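Local coordinates for lipoprotein (Mycoplasma mycoides subsp. capri, PDB 7ADK), which is probably a membrane-anchored surface peptidase with a chymotrypsin-like core of the PA clan, at residues Glu821-Tyr824 / Arg825-Met828; Leu729-Lys732 / Asn733-Val737. All coordinates share one frame; numbering follows the deposited sequence.

Interaction 1: residues Glu821-Tyr824 / Arg825-Met828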
ATOM      1  N   GLU B 821     -18.313 -42.214   5.730  1.00 84.01           N
ATOM      2  CA  GLU B 821     -18.587 -41.536   7.006  1.00 84.01           C
ATOM      3  C   GLU B 821     -17.742 -40.246   7.177  1.00 84.01           C
ATOM      4  O   GLU B 821     -17.497 -39.775   8.283  1.00 84.01           O
ATOM      5  CB  GLU B 821     -18.410 -42.538   8.164  1.00 84.01           C
ATOM      6  CG  GLU B 821     -19.419 -42.318   9.290  1.00 84.01           C
ATOM      7  CD  GLU B 821     -20.848 -42.675   8.880  1.00 84.01           C
ATOM      8  OE1 GLU B 821     -21.239 -43.851   8.956  1.00 84.01           O
ATOM      9  OE2 GLU B 821     -21.603 -41.768   8.509  1.00 84.01           O
ATOM     10  N   LYS B 822     -17.255 -39.700   6.058  1.00 76.16           N
ATOM     11  CA  LYS B 822     -16.136 -38.752   5.943  1.00 76.16           C
ATOM     12  C   LYS B 822     -16.374 -37.749   4.798  1.00 76.16           C
ATOM     13  O   LYS B 822     -15.554 -37.597   3.894  1.00 76.16           O
ATOM     14  CB  LYS B 822     -14.817 -39.535   5.787  1.00 76.16           C
ATOM     15  CG  LYS B 822     -14.245 -40.181   7.058  1.00 76.16           C
ATOM     16  CD  LYS B 822     -13.602 -39.181   8.021  1.00 76.16           C
ATOM     17  CE  LYS B 822     -12.834 -39.876   9.132  1.00 76.16           C
ATOM     18  NZ  LYS B 822     -11.993 -38.967   9.928  1.00 76.16           N
ATOM     19  N   SER B 823     -17.528 -37.092   4.812  1.00 72.63           N
ATOM     20  CA  SER B 823     -17.884 -35.985   3.925  1.00 72.63           C
ATOM     21  C   SER B 823     -18.881 -35.074   4.629  1.00 72.63           C
ATOM     22  O   SER B 823     -19.527 -35.495   5.581  1.00 72.63           O
ATOM     23  CB  SER B 823     -18.447 -36.491   2.603  1.00 72.63           C
ATOM     24  OG  SER B 823     -19.617 -37.242   2.793  1.00 72.63           O
ATOM     25  N   TYR B 824     -19.017 -33.827   4.178  1.00 71.78           N
ATOM     26  CA  TYR B 824     -19.854 -32.822   4.830  1.00 71.78           C
ATOM     27  C   TYR B 824     -21.295 -33.288   5.085  1.00 71.78           C
ATOM     28  O   TYR B 824     -21.807 -33.162   6.195  1.00 71.78           O
ATOM     29  CB  TYR B 824     -19.837 -31.551   3.974  1.00 71.78           C
ATOM     30  CG  TYR B 824     -20.686 -30.421   4.514  1.00 71.78           C
ATOM     31  CD1 TYR B 824     -20.590 -30.037   5.864  1.00 71.78           C
ATOM     32  CD2 TYR B 824     -21.620 -29.786   3.681  1.00 71.78           C
ATOM     33  CE1 TYR B 824     -21.441 -29.060   6.388  1.00 71.78           C
ATOM     34  CE2 TYR B 824     -22.480 -28.816   4.210  1.00 71.78           C
ATOM     35  CZ  TYR B 824     -22.404 -28.467   5.564  1.00 71.78           C
ATOM     36  OH  TYR B 824     -23.277 -27.589   6.097  1.00 71.78           O
ATOM     37  N   ARG B 825     -21.947 -33.882   4.078  1.00 76.67           N
ATOM     38  CA  ARG B 825     -23.318 -34.380   4.167  1.00 76.67           C
ATOM     39  C   ARG B 825     -23.490 -35.431   5.251  1.00 76.67           C
ATOM     40  O   ARG B 825     -24.385 -35.331   6.077  1.00 76.67           O
ATOM     41  CB  ARG B 825     -23.711 -34.942   2.799  1.00 76.67           C
ATOM     42  CG  ARG B 825     -25.186 -35.365   2.768  1.00 76.67           C
ATOM     43  CD  ARG B 825     -25.598 -36.038   1.458  1.00 76.67           C
ATOM     44  NE  ARG B 825     -24.761 -37.213   1.175  1.00 76.67           N
ATOM     45  CZ  ARG B 825     -24.802 -38.388   1.760  1.00 76.67           C
ATOM     46  NH1 ARG B 825     -25.708 -38.725   2.612  1.00 76.67           N
ATOM     47  NH2 ARG B 825     -23.891 -39.262   1.498  1.00 76.67           N
ATOM     48  N   GLU B 826     -22.657 -36.457   5.250  1.00 78.60           N
ATOM     49  CA  GLU B 826     -22.841 -37.595   6.157  1.00 78.60           C
ATOM     50  C   GLU B 826     -22.340 -37.323   7.588  1.00 78.60           C
ATOM     51  O   GLU B 826     -22.799 -37.959   8.530  1.00 78.60           O
ATOM     52  CB  GLU B 826     -22.301 -38.876   5.510  1.00 78.60           C
ATOM     53  CG  GLU B 826     -20.788 -38.935   5.367  1.00 78.60           C
ATOM     54  CD  GLU B 826     -20.295 -39.867   4.247  1.00 78.60           C
ATOM     55  OE1 GLU B 826     -21.048 -40.747   3.774  1.00 78.60           O
ATOM     56  OE2 GLU B 826     -19.118 -39.702   3.846  1.00 78.60           O
ATOM     57  N   VAL B 827     -21.465 -36.329   7.766  1.00 74.75           N
ATOM     58  CA  VAL B 827     -21.193 -35.697   9.064  1.00 74.75           C
ATOM     59  C   VAL B 827     -22.402 -34.902   9.548  1.00 74.75           C
ATOM     60  O   VAL B 827     -22.837 -35.044  10.689  1.00 74.75           O
ATOM     61  CB  VAL B 827     -19.947 -34.812   8.968  1.00 74.75           C
ATOM     62  CG1 VAL B 827     -19.772 -33.899  10.154  1.00 74.75           C
ATOM     63  CG2 VAL B 827     -18.698 -35.663   8.845  1.00 74.75           C
ATOM     64  N   MET B 828     -23.008 -34.093   8.689  1.00 76.43           N
ATOM     65  CA  MET B 828     -24.144 -33.272   9.079  1.00 76.43           C
ATOM     66  C   MET B 828     -25.425 -34.094   9.316  1.00 76.43           C
ATOM     67  O   MET B 828     -26.235 -33.747  10.169  1.00 76.43           O
ATOM     68  CB  MET B 828     -24.309 -32.126   8.074  1.00 76.43           C
ATOM     69  CG  MET B 828     -25.097 -31.004   8.739  1.00 76.43           C
ATOM     70  SD  MET B 828     -25.093 -29.416   7.889  1.00 76.43           S
ATOM     71  CE  MET B 828     -26.215 -28.506   8.967  1.00 76.43           C
TER
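At the N-terminus of helix 824-831, Ser823 holds the N-cap position, but its hydroxyl binds the carboxylate of Glu826 instead of capping the helix, and that carboxylate folds back onto the residues leading into the first turn. Glu826 has its CG set between backbone N and carbonyl carbon (chi1 70°) and then runs extended, which carries OE2 back to Ser823 and Lys822. Two donors grip that oxygen from opposite faces of the carboxylate: Ser823 OG to Glu826 OE2 at 2.7 Å, and Lys822 N to Glu826 OE2 at 2.9 Å. Gln818 NE2 donates to the same oxygen, so one buried acceptor ties the entering loop to the helix. Regular helical bonding starts with Val827 N to Ser823 O at 3.0 Å, followed by Met828 N to Tyr824 O at 2.9 Å. On another side of the turn, Tyr824 and Met828 reach out side by side. Their Met-aromatic contact is oblique, with Met828 SD 4.6 Å from the Tyr824 ring centroid and 49° off the normal; the sulfur sits nearest the hydroxyl end, 3.7 Å from Tyr824 CZ. Beyond the ring, Asp430 accepts from Tyr824 OH. Arg825 leaves the turn in a different direction, its NE bonded to the carbonyl of Tyr812 and its NH1 paired with Asp846. Val827 packs on Ile506 and Phe507 of strand 503-507, its CG2 lying 3.4 Å from Ser823 O.

Interaction 2: residues Leu729-Lys732 / Asn733-Val737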
ATOM      1  N   LEU B 729      -2.357 -32.893  13.525  1.00 79.61           N
ATOM      2  CA  LEU B 729      -3.617 -32.377  14.027  1.00 79.61           C
ATOM      3  C   LEU B 729      -3.990 -33.062  15.343  1.00 79.61           C
ATOM      4  O   LEU B 729      -3.982 -34.285  15.464  1.00 79.61           O
ATOM      5  CB  LEU B 729      -4.682 -32.514  12.934  1.00 79.61           C
ATOM      6  CG  LEU B 729      -6.072 -31.992  13.304  1.00 79.61           C
ATOM      7  CD1 LEU B 729      -6.070 -30.497  13.579  1.00 79.61           C
ATOM      8  CD2 LEU B 729      -7.027 -32.278  12.167  1.00 79.61           C
ATOM      9  N   LYS B 730      -4.322 -32.252  16.341  1.00 92.17           N
ATOM     10  CA  LYS B 730      -4.806 -32.692  17.649  1.00 92.17           C
ATOM     11  C   LYS B 730      -6.270 -33.112  17.541  1.00 92.17           C
ATOM     12  O   LYS B 730      -7.121 -32.319  17.165  1.00 92.17           O
ATOM     13  CB  LYS B 730      -4.560 -31.566  18.666  1.00 92.17           C
ATOM     14  CG  LYS B 730      -4.586 -31.995  20.125  1.00 92.17           C
ATOM     15  CD  LYS B 730      -4.009 -30.937  21.045  1.00 92.17           C
ATOM     16  CE  LYS B 730      -3.897 -31.407  22.489  1.00 92.17           C
ATOM     17  NZ  LYS B 730      -3.140 -30.483  23.337  1.00 92.17           N
ATOM     18  N   ASP B 731      -6.573 -34.359  17.856  1.00 99.17           N
ATOM     19  CA  ASP B 731      -7.936 -34.895  17.845  1.00 99.17           C
ATOM     20  C   ASP B 731      -8.664 -34.617  19.172  1.00 99.17           C
ATOM     21  O   ASP B 731      -8.042 -34.535  20.224  1.00 99.17           O
ATOM     22  CB  ASP B 731      -7.889 -36.382  17.503  1.00 99.17           C
ATOM     23  CG  ASP B 731      -9.263 -37.018  17.299  1.00 99.17           C
ATOM     24  OD1 ASP B 731      -9.371 -38.249  17.475  1.00 99.17           O
ATOM     25  OD2 ASP B 731     -10.226 -36.310  16.934  1.00 99.17           O
ATOM     26  N   LYS B 732      -9.986 -34.481  19.127  1.00 98.17           N
ATOM     27  CA  LYS B 732     -10.828 -34.225  20.304  1.00 98.17           C
ATOM     28  C   LYS B 732     -11.059 -35.503  21.137  1.00 98.17           C
ATOM     29  O   LYS B 732     -10.359 -36.503  20.974  1.00 98.17           O
ATOM     30  CB  LYS B 732     -12.092 -33.471  19.837  1.00 98.17           C
ATOM     31  CG  LYS B 732     -11.732 -32.011  19.523  1.00 98.17           C
ATOM     32  CD  LYS B 732     -12.938 -31.142  19.213  1.00 98.17           C
ATOM     33  CE  LYS B 732     -12.569 -29.673  19.017  1.00 98.17           C
ATOM     34  NZ  LYS B 732     -12.199 -28.985  20.255  1.00 98.17           N
ATOM     35  N   ASN B 733     -11.979 -35.448  22.102  1.00105.54           N
ATOM     36  CA  ASN B 733     -12.300 -36.506  23.064  1.00105.54           C
ATOM     37  C   ASN B 733     -11.074 -37.023  23.873  1.00105.54           C
ATOM     38  O   ASN B 733     -11.012 -38.185  24.279  1.00105.54           O
ATOM     39  CB  ASN B 733     -13.206 -37.588  22.439  1.00105.54           C
ATOM     40  CG  ASN B 733     -12.658 -38.424  21.303  1.00105.54           C
ATOM     41  OD1 ASN B 733     -11.863 -39.327  21.467  1.00105.54           O
ATOM     42  ND2 ASN B 733     -13.112 -38.198  20.120  1.00105.54           N
ATOM     43  N   LYS B 734     -10.095 -36.151  24.132  1.00106.57           N
ATOM     44  CA  LYS B 734      -8.825 -36.409  24.838  1.00106.57           C
ATOM     45  C   LYS B 734      -7.905 -37.458  24.185  1.00106.57           C
ATOM     46  O   LYS B 734      -7.053 -38.045  24.852  1.00106.57           O
ATOM     47  CB  LYS B 734      -9.042 -36.619  26.346  1.00106.57           C
ATOM     48  CG  LYS B 734      -9.765 -35.458  27.028  1.00106.57           C
ATOM     49  CD  LYS B 734      -9.507 -35.382  28.527  1.00106.57           C
ATOM     50  CE  LYS B 734      -9.976 -36.564  29.351  1.00106.57           C
ATOM     51  NZ  LYS B 734     -11.396 -36.659  29.467  1.00106.57           N
ATOM     52  N   ASN B 735      -8.049 -37.700  22.885  1.00104.54           N
ATOM     53  CA  ASN B 735      -7.101 -38.485  22.099  1.00104.54           C
ATOM     54  C   ASN B 735      -5.756 -37.732  21.929  1.00104.54           C
ATOM     55  O   ASN B 735      -5.641 -36.546  22.239  1.00104.54           O
ATOM     56  CB  ASN B 735      -7.792 -38.848  20.773  1.00104.54           C
ATOM     57  CG  ASN B 735      -7.061 -39.872  19.915  1.00104.54           C
ATOM     58  OD1 ASN B 735      -6.225 -40.642  20.369  1.00104.54           O
ATOM     59  ND2 ASN B 735      -7.361 -39.929  18.644  1.00104.54           N
ATOM     60  N   GLU B 736      -4.727 -38.425  21.454  1.00100.41           N
ATOM     61  CA  GLU B 736      -3.393 -37.892  21.147  1.00100.41           C
ATOM     62  C   GLU B 736      -3.396 -37.008  19.879  1.00100.41           C
ATOM     63  O   GLU B 736      -4.364 -37.004  19.122  1.00100.41           O
ATOM     64  CB  GLU B 736      -2.461 -39.110  20.998  1.00100.41           C
ATOM     65  CG  GLU B 736      -0.953 -38.880  21.118  1.00100.41           C
ATOM     66  CD  GLU B 736      -0.468 -38.707  22.553  1.00100.41           C
ATOM     67  OE1 GLU B 736       0.570 -39.277  22.920  1.00100.41           O
ATOM     68  OE2 GLU B 736      -1.104 -38.010  23.336  1.00100.41           O
ATOM     69  N   VAL B 737      -2.311 -36.290  19.582  1.00 91.14           N
ATOM     70  CA  VAL B 737      -2.048 -35.806  18.218  1.00 91.14           C
ATOM     71  C   VAL B 737      -1.868 -36.975  17.251  1.00 91.14           C
ATOM     72  O   VAL B 737      -1.402 -38.048  17.639  1.00 91.14           O
ATOM     73  CB  VAL B 737      -0.831 -34.867  18.112  1.00 91.14           C
ATOM     74  CG1 VAL B 737      -0.983 -33.614  18.953  1.00 91.14           C
ATOM     75  CG2 VAL B 737       0.493 -35.527  18.450  1.00 91.14           C
TER
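The carboxylate of Asp731 and the side-chain amide of Asn735 meet across the end of a beta hairpin, their planes turned 76° apart. Asn735 ND2 lies 2.9 Å from Asp731 OD1, and its N-H points almost straight at the oxygen (176°), in the amide's own plane and onto the anti lone pair. Both side chains are brought to this meeting with CG anti to the backbone N, at chi1 -173° in Asp731 and much the same in Asn735. The remaining polar atom of each group, Asp731 OD2 and Asn735 OD1, accepts weakly from Lys732 N and Glu736 N respectively, so one straight bond holds each group and a weak backbone contact adds a second restraint. A third flat group, the amide of Asn733, has Lys732 O over one face, not hydrogen-bonded to it. The turn itself, Lys732 to Asn735, is type I', with positive phi at both Asn733 and Lys734; Asn735 N closes it on Lys732 O at 3.2 Å. Lys732 extends away to a salt bridge with Glu500. Where the strands begin to pair, Lys730 and Val737 form an antiparallel non-hydrogen-bonded pair, and Val737 CG1 lies 4.1 Å from both CB and CG of Lys730.

In the fold
Both are local contacts, yet they differ in setting: interaction 1 is largely buried, whereas interaction 2 is a mostly exposed hairpin turn. Their centres are 19 Å apart and their nearest atoms about 8 Å, so they do not touch, although Lys822 and Leu729 both meet Thr510. Interaction 1 places helix 824-831 against strands 421-433, 442-447 and 503-507 of the antiparallel sheet; interaction 2 joins strands 727-730 and 737-747 of the mixed sheet. In each, a carboxylate receives a side-chain donor and a backbone N-H, the latter weakly in the case of Asp731. The buried Glu826 gathers them on one oxygen, whereas the partly exposed Asp731 divides them between two.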